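Local coordinates for protein WZI (Escherichia coli, PDB 2YNK) that binds carbohydrate as an outer-membrane beta-barrel lectin and takes part in assembling the group 1 capsule of Escherichia coli, at residues S63-A67 with D68-T72; N101-E105 with W106-H110; A135-W139 with N140-S144. All blocks are in the same frame, centred on the assembly; numbering follows the deposited sequence.

Overall arrangement
From the N terminus, contact 1 comes first, where helix 49-65 hands the chain over to strand 69-76, the first of the barrel. Contact 2 then closes the turn between strands 95-104 and 107-116, and contact 3 the turn between strands 127-138 and 141-145. The three lie in series; none nests in or crosses another. They are nevertheless stitched together in one antiparallel sheet: the backbones of Asp68 and Asn101 meet between contacts 1 and 2, with a salt bridge from Lys66 to Asp108 besides, and Trp106 and Asp108 meet Lys137 and Ala135 between contacts 2 and 3. Contacts 1 and 3 do not touch, their nearest atoms being about 8 Å apart.

Contact 1 of 3, residues S63-A67 with D68-T72; sequences SALKA and DFRVT
The Arg70 guanidinium is covered on both faces: Leu65 lies over one, toward the rim, and CG2 of Thr72 sits over the centre of the other, 3.8 Å above the plane. Ala64 O approaches the group obliquely. This is the joint between helix 49-65 and strand 69-76, the first strand of the Wzi barrel, and the arginine fills the angle between them. Its CB points toward the helix end, CG is anti to the backbone N (chi1 -159°), and the chain bends at chi3 (109°), which turns the guanidinium so that it runs alongside Leu65, the two side chains pointing the same way. On the leucine a single branch, CD2, makes the contact, 3.8 Å from Arg70 NH2, even though CB of Leu65 is directed away from the strand. The aliphatic part of the arginine meets the last helical carbonyls: CD packs against Ala64 O at 3.1 Å and lies 3.7 Å from Leu65 O. Beyond the joint, NH2 has a long, weak ion pair with Glu451 on the closing strand of the barrel.

Lys66 is where the helical backbone ends. A weak bond from Ala67 N to Ala64 O, 3.3 Å, is made just past that point, and then the chain turns into the strand. Lys66 itself heads away, its NZ hydrogen-bonded to Leu3 O and salt-bridged to Asp108 OD2 of the next hairpin. Asp68 also leans outward, its OD2 accepting a bond from Leu456 N, which ties the residue just before the first strand to the chain end. Between these two, Ala67 lays its methyl against Pro453 of strand 444-454 and gives its carbonyl to Asn101 ND2 on the next strand. Ala67 CB also lies close to the following chain, 4.0 Å from Phe69 O.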
# COMPACT_ATOMS: atom_id res chain seq x y z
N SER A 63 14.13 13.21 1.41
CA SER A 63 15.55 13.30 1.06
C SER A 63 16.21 11.94 1.13
O SER A 63 17.04 11.61 0.29
CB SER A 63 16.30 14.25 1.98
OG SER A 63 16.02 15.59 1.64
N ALA A 64 15.88 11.17 2.16
CA ALA A 64 16.39 9.82 2.31
C ALA A 64 15.92 8.94 1.14
O ALA A 64 16.73 8.35 0.43
CB ALA A 64 15.94 9.22 3.64
N LEU A 65 14.62 8.89 0.95
CA LEU A 65 14.00 8.09 -0.10
C LEU A 65 14.56 8.39 -1.49
O LEU A 65 14.86 7.47 -2.26
CB LEU A 65 12.48 8.30 -0.10
CG LEU A 65 11.75 7.66 1.08
CD1 LEU A 65 10.30 8.12 1.18
CD2 LEU A 65 11.84 6.15 0.95
N LYS A 66 14.70 9.68 -1.79
CA LYS A 66 15.10 10.10 -3.14
C LYS A 66 16.57 10.52 -3.26
O LYS A 66 16.95 11.16 -4.23
CB LYS A 66 14.18 11.21 -3.62
CG LYS A 66 12.74 10.77 -3.79
CD LYS A 66 11.96 11.73 -4.66
CE LYS A 66 10.67 11.13 -5.14
NZ LYS A 66 10.86 10.28 -6.35
N ALA A 67 17.39 10.12 -2.29
CA ALA A 67 18.84 10.35 -2.34
C ALA A 67 19.45 9.90 -3.67
O ALA A 67 19.00 8.92 -4.26
CB ALA A 67 19.53 9.64 -1.19
N ASP A 68 20.48 10.61 -4.12
CA ASP A 68 21.12 10.32 -5.41
C ASP A 68 21.37 8.84 -5.63
O ASP A 68 21.10 8.31 -6.70
CB ASP A 68 22.46 11.07 -5.53
CG ASP A 68 22.29 12.57 -5.75
OD1 ASP A 68 21.18 12.99 -6.15
OD2 ASP A 68 23.27 13.31 -5.55
N PHE A 69 21.91 8.20 -4.61
CA PHE A 69 22.21 6.78 -4.66
C PHE A 69 21.81 6.16 -3.33
O PHE A 69 22.07 6.73 -2.27
CB PHE A 69 23.70 6.56 -4.96
CG PHE A 69 24.12 5.13 -4.95
CD1 PHE A 69 23.48 4.19 -5.76
CD2 PHE A 69 25.16 4.70 -4.13
CE1 PHE A 69 23.87 2.85 -5.74
CE2 PHE A 69 25.56 3.37 -4.12
CZ PHE A 69 24.91 2.44 -4.93
N ARG A 70 21.13 5.01 -3.38
CA ARG A 70 20.58 4.41 -2.18
C ARG A 70 20.74 2.89 -2.16
O ARG A 70 20.30 2.20 -3.08
CB ARG A 70 19.11 4.78 -2.05
CG ARG A 70 18.60 4.65 -0.63
CD ARG A 70 17.33 5.46 -0.41
NE ARG A 70 16.14 4.63 -0.26
CZ ARG A 70 15.66 4.20 0.91
NH1 ARG A 70 16.26 4.49 2.06
NH2 ARG A 70 14.56 3.46 0.92
N VAL A 71 21.39 2.39 -1.12
CA VAL A 71 21.55 0.96 -0.95
C VAL A 71 20.61 0.49 0.13
O VAL A 71 20.56 1.07 1.21
CB VAL A 71 22.99 0.60 -0.55
CG1 VAL A 71 23.07 -0.89 -0.23
CG2 VAL A 71 23.96 0.96 -1.66
N THR A 72 19.85 -0.56 -0.17
CA THR A 72 18.92 -1.15 0.80
C THR A 72 19.16 -2.65 0.91
O THR A 72 19.62 -3.30 -0.04
CB THR A 72 17.44 -0.89 0.43
OG1 THR A 72 17.13 -1.53 -0.81
CG2 THR A 72 17.15 0.62 0.35

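Contact 2 of 3, residues N101-E105 with W106-H110; sequences NNSGE and WWDVH. With D12 (dodecane), chain D; OCT (N-octane), chain L.
A tight beta hairpin joins strands 95-104 and 107-116, turning through a type I turn from Gly104 to Trp107. Asn102 and Val109 form a hydrogen-bonded pair, as do Gly104 and Trp107, and the strands run almost exactly antiparallel.

The indole of Trp107 lies on the face it shares with Asn102 and Val109. Its CG sits between the backbone N and the carbonyl carbon (chi1 78°), which swings the ring back across the hairpin onto the facing strand. There the ring lies flat on the backbone of Gly104, whose CA stands 3.4 Å from the centroid of the six-membered ring, directly over the face: a CH-pi contact with no side chain in between. At the ring edge NE1 gives a straight bond (168°) to Asn102 OD1, 3.0 Å long and 4° out of the indole plane, which fixes the rotation of the ring. Dodecane covers its other face, with C3 at 3.8 Å from Trp107 CD1, and runs on to Val109, whose CG2 is 3.9 Å from C6. Next to it, Trp106 takes an octane over one face, its CE3 lying 3.8 Å from C3, while the opposite face meets Trp107 CE3 toward the rim.

The other face of the hairpin is polar. Asn101 and His110 lie side by side with amide and imidazole nearly coplanar. Ser103 packs its CB against Asp108 OD1 at 3.6 Å, while its OG is bonded to the N-terminal amine of Ala1 and Asp108 OD2 meets both Tyr133 OH and Lys66 NZ. Trp107 and Val109 against an alkyl chain on one face, with Trp106 flanking them at the turn, and polar groups on the other are characteristic of a transmembrane beta-barrel wall, probably here at its aromatic girdle beside a short periplasmic turn.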
# COMPACT_ATOMS: atom_id res chain seq x y z
N ASN A 101 18.79 7.62 -8.26
CA ASN A 101 17.65 8.54 -8.27
C ASN A 101 17.98 9.88 -8.88
O ASN A 101 19.04 10.43 -8.63
CB ASN A 101 17.18 8.83 -6.85
CG ASN A 101 16.32 7.73 -6.29
OD1 ASN A 101 15.42 7.24 -6.96
ND2 ASN A 101 16.57 7.36 -5.04
N ASN A 102 17.06 10.41 -9.66
CA ASN A 102 17.16 11.77 -10.15
C ASN A 102 15.81 12.33 -10.55
O ASN A 102 15.08 11.72 -11.32
CB ASN A 102 18.11 11.86 -11.33
CG ASN A 102 18.56 13.28 -11.58
OD1 ASN A 102 18.02 13.98 -12.43
ND2 ASN A 102 19.54 13.71 -10.80
N SER A 103 15.49 13.51 -10.03
CA SER A 103 14.20 14.11 -10.31
C SER A 103 14.30 15.61 -10.31
O SER A 103 15.18 16.17 -9.67
CB SER A 103 13.20 13.68 -9.24
OG SER A 103 13.67 14.04 -7.97
N GLY A 104 13.38 16.24 -11.04
CA GLY A 104 13.24 17.69 -11.03
C GLY A 104 11.81 18.15 -11.25
O GLY A 104 10.86 17.37 -11.20
N GLU A 105 11.67 19.46 -11.48
CA GLU A 105 10.39 20.09 -11.78
C GLU A 105 9.44 19.20 -12.60
O GLU A 105 8.28 19.03 -12.23
CB GLU A 105 10.66 21.43 -12.49
CG GLU A 105 9.47 22.06 -13.21
CD GLU A 105 8.32 22.37 -12.29
OE1 GLU A 105 8.57 22.65 -11.10
OE2 GLU A 105 7.15 22.33 -12.75
N TRP A 106 9.93 18.61 -13.69
CA TRP A 106 9.07 17.85 -14.59
C TRP A 106 9.49 16.42 -14.81
O TRP A 106 9.01 15.78 -15.75
CB TRP A 106 8.96 18.57 -15.94
CG TRP A 106 10.28 18.77 -16.63
CD1 TRP A 106 11.16 19.83 -16.46
CD2 TRP A 106 10.94 17.88 -17.60
NE1 TRP A 106 12.28 19.66 -17.24
CE2 TRP A 106 12.21 18.52 -17.94
CE3 TRP A 106 10.62 16.66 -18.19
CZ2 TRP A 106 13.10 17.96 -18.84
CZ3 TRP A 106 11.53 16.11 -19.10
CH2 TRP A 106 12.74 16.74 -19.42
N TRP A 107 10.35 15.87 -13.95
CA TRP A 107 10.83 14.50 -14.14
C TRP A 107 11.18 13.78 -12.87
O TRP A 107 11.57 14.40 -11.89
CB TRP A 107 12.01 14.49 -15.10
CG TRP A 107 13.33 14.91 -14.50
CD1 TRP A 107 14.31 14.09 -13.96
CD2 TRP A 107 13.86 16.26 -14.39
NE1 TRP A 107 15.38 14.82 -13.52
CE2 TRP A 107 15.17 16.13 -13.75
CE3 TRP A 107 13.40 17.53 -14.74
CZ2 TRP A 107 15.97 17.24 -13.48
CZ3 TRP A 107 14.21 18.63 -14.47
CH2 TRP A 107 15.47 18.49 -13.86
N ASP A 108 11.07 12.45 -12.90
CA ASP A 108 11.43 11.60 -11.78
C ASP A 108 11.98 10.29 -12.34
O ASP A 108 11.27 9.57 -13.05
CB ASP A 108 10.19 11.32 -10.93
CG ASP A 108 10.51 10.65 -9.59
OD1 ASP A 108 11.70 10.46 -9.24
OD2 ASP A 108 9.53 10.32 -8.87
N VAL A 109 13.23 9.99 -12.02
CA VAL A 109 13.85 8.75 -12.47
C VAL A 109 14.39 7.97 -11.29
O VAL A 109 15.20 8.49 -10.52
CB VAL A 109 14.99 9.03 -13.46
CG1 VAL A 109 15.81 7.77 -13.69
CG2 VAL A 109 14.41 9.53 -14.77
N HIS A 110 13.94 6.72 -11.17
CA HIS A 110 14.35 5.82 -10.10
C HIS A 110 14.78 4.51 -10.72
O HIS A 110 13.95 3.68 -11.08
CB HIS A 110 13.17 5.62 -9.14
CG HIS A 110 13.48 4.74 -7.95
ND1 HIS A 110 14.15 5.18 -6.88
CD2 HIS A 110 13.15 3.42 -7.69
CE1 HIS A 110 14.25 4.20 -5.98
NE2 HIS A 110 13.64 3.11 -6.47
C1 D12 D . 17.44 15.92 -16.87
C2 D12 D . 16.19 15.38 -17.53
C3 D12 D . 16.04 13.86 -17.37
C4 D12 D . 14.65 13.37 -17.80
C5 D12 D . 14.57 11.85 -18.00
C6 D12 D . 13.12 11.34 -17.97
C7 D12 D . 12.83 10.27 -19.03
C8 D12 D . 11.90 9.15 -18.56
C9 D12 D . 10.43 9.42 -18.89
C10 D12 D . 9.59 8.15 -19.02
C11 D12 D . 8.11 8.41 -18.75
C12 D12 D . 7.18 7.56 -19.59
C1 OCT L . 9.12 21.36 -19.65
C2 OCT L . 8.06 20.45 -20.24
C3 OCT L . 8.54 19.00 -20.38
C4 OCT L . 7.49 18.09 -21.02
C5 OCT L . 8.00 16.65 -21.17
C6 OCT L . 7.03 15.78 -21.98
C7 OCT L . 7.68 14.48 -22.46
C8 OCT L . 6.65 13.44 -22.87

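Contact 3 of 3, residues A135-W139 with N140-S144; sequences AVKFW and NQWLS. With OCT (N-octane), chain M.
Trp142 and Lys137 cross at a slant, the aliphatic stem of the lysine lying over one face of the indole, toward its rim. CB of Lys137 stands 3.7 Å from the centroid of the six-membered ring and 4° off its normal, a CH-pi contact over the face, and CD continues along the same ring to 3.9 Å from Trp142 CE2. With its CG beside the backbone N (chi1 -86°), the tryptophan leans across to the neighbouring strand, where CE3 also meets the Ala135 methyl, CB, at 3.7 Å. Both polar ends find partners beyond the hairpin: Trp142 NE1 bonds Glu35 OE1, and Lys137 NZ bonds Glu105 O in the adjoining one.

The pair sits on a beta hairpin of strands 127-138 and 141-145. Its hydrogen-bonded pairs are Val136 with Leu143 and Phe138 with Gln141, and the turn from Phe138 to Gln141 is type I', with Trp139 and Asn140 both at positive phi.

On the opposite face of the hairpin Phe138 crosses Leu143, its CE2 3.8 Å from Leu143 CB. One face of the phenyl carries an octane, with C7 over the ring centre, and the other looks onto the carbonyl oxygen of Gln141. The same octane passes over the Trp139 indole, C4 lying 3.8 Å from Trp139 CZ2. Val136 and Leu143 contribute to a dodecane pocket on this face, as expected of a side of the barrel turned to lipid.

Gln141 folds back over the turn: with its chain bent at chi2 (-42°), NE2 donates a hydrogen bond to Trp139 O, 2.6 Å, the acceptor lying somewhat out of the amide plane, while OE1 bonds Tyr195 OH. Asn140, at the tip, sends its ND2 to Glu178 O beyond the end of strand 170-176.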
# COMPACT_ATOMS: atom_id res chain seq x y z
N ALA A 135 9.43 8.88 -14.73
CA ALA A 135 8.20 9.65 -14.93
C ALA A 135 8.49 11.04 -15.42
O ALA A 135 9.55 11.60 -15.15
CB ALA A 135 7.38 9.70 -13.65
N VAL A 136 7.53 11.59 -16.16
CA VAL A 136 7.57 12.98 -16.59
C VAL A 136 6.27 13.70 -16.22
O VAL A 136 5.21 13.08 -16.13
CB VAL A 136 7.79 13.11 -18.11
CG1 VAL A 136 9.19 12.66 -18.47
CG2 VAL A 136 6.72 12.36 -18.88
N LYS A 137 6.36 15.02 -16.02
CA LYS A 137 5.19 15.85 -15.70
C LYS A 137 4.81 16.78 -16.84
O LYS A 137 5.65 17.48 -17.39
CB LYS A 137 5.46 16.68 -14.46
CG LYS A 137 4.21 17.32 -13.88
CD LYS A 137 4.47 17.94 -12.52
CE LYS A 137 5.15 19.29 -12.63
NZ LYS A 137 5.71 19.68 -11.32
N PHE A 138 3.53 16.79 -17.19
CA PHE A 138 2.98 17.80 -18.10
C PHE A 138 1.55 18.16 -17.70
O PHE A 138 0.78 17.29 -17.29
CB PHE A 138 3.04 17.31 -19.55
CG PHE A 138 2.40 15.97 -19.78
CD1 PHE A 138 1.05 15.87 -20.06
CD2 PHE A 138 3.15 14.81 -19.74
CE1 PHE A 138 0.45 14.64 -20.29
CE2 PHE A 138 2.57 13.57 -19.96
CZ PHE A 138 1.22 13.49 -20.23
N TRP A 139 1.21 19.44 -17.79
CA TRP A 139 -0.11 19.94 -17.40
C TRP A 139 -0.58 19.39 -16.08
O TRP A 139 -1.71 18.94 -15.96
CB TRP A 139 -1.16 19.65 -18.48
CG TRP A 139 -0.80 20.13 -19.87
CD1 TRP A 139 -0.27 21.37 -20.24
CD2 TRP A 139 -0.96 19.39 -21.14
NE1 TRP A 139 -0.09 21.44 -21.60
CE2 TRP A 139 -0.49 20.29 -22.20
CE3 TRP A 139 -1.43 18.13 -21.48
CZ2 TRP A 139 -0.49 19.92 -23.54
CZ3 TRP A 139 -1.43 17.77 -22.84
CH2 TRP A 139 -0.97 18.64 -23.84
N ASN A 140 0.30 19.40 -15.08
CA ASN A 140 -0.02 18.89 -13.74
C ASN A 140 -0.30 17.36 -13.65
O ASN A 140 -0.76 16.86 -12.61
CB ASN A 140 -1.19 19.67 -13.12
CG ASN A 140 -1.22 19.58 -11.61
OD1 ASN A 140 -0.18 19.71 -10.96
ND2 ASN A 140 -2.40 19.33 -11.04
N GLN A 141 -0.02 16.63 -14.73
CA GLN A 141 -0.18 15.18 -14.72
C GLN A 141 1.18 14.50 -14.73
O GLN A 141 2.09 14.91 -15.46
CB GLN A 141 -1.03 14.69 -15.90
CG GLN A 141 -2.28 15.51 -16.18
CD GLN A 141 -3.03 15.91 -14.92
OE1 GLN A 141 -3.34 15.07 -14.07
NE2 GLN A 141 -3.33 17.20 -14.79
N TRP A 142 1.32 13.47 -13.91
CA TRP A 142 2.49 12.60 -13.92
C TRP A 142 2.25 11.36 -14.74
O TRP A 142 1.32 10.60 -14.46
CB TRP A 142 2.84 12.19 -12.50
CG TRP A 142 3.69 13.16 -11.76
CD1 TRP A 142 3.35 13.93 -10.66
CD2 TRP A 142 5.09 13.49 -12.04
NE1 TRP A 142 4.41 14.69 -10.24
CE2 TRP A 142 5.49 14.48 -11.04
CE3 TRP A 142 6.01 13.08 -12.98
CZ2 TRP A 142 6.76 15.01 -11.00
CZ3 TRP A 142 7.29 13.63 -12.94
CH2 TRP A 142 7.66 14.58 -11.97
N LEU A 143 3.08 11.15 -15.76
CA LEU A 143 3.03 9.94 -16.57
C LEU A 143 4.25 9.11 -16.25
O LEU A 143 5.38 9.61 -16.28
CB LEU A 143 3.02 10.28 -18.06
CG LEU A 143 2.93 9.07 -19.01
CD1 LEU A 143 1.76 8.16 -18.66
CD2 LEU A 143 2.84 9.55 -20.46
N SER A 144 4.03 7.83 -15.95
CA SER A 144 5.08 6.96 -15.44
C SER A 144 5.18 5.63 -16.19
O SER A 144 4.17 5.06 -16.59
CB SER A 144 4.79 6.68 -13.99
OG SER A 144 5.81 5.88 -13.45
C1 OCT M . 3.88 21.34 -21.51
C2 OCT M . 3.73 20.62 -22.84
C3 OCT M . 4.03 19.12 -22.72
C4 OCT M . 2.97 18.24 -23.39
C5 OCT M . 3.44 16.80 -23.59
C6 OCT M . 2.32 15.86 -24.05
C7 OCT M . 2.70 14.39 -23.82
C8 OCT M . 1.80 13.43 -24.57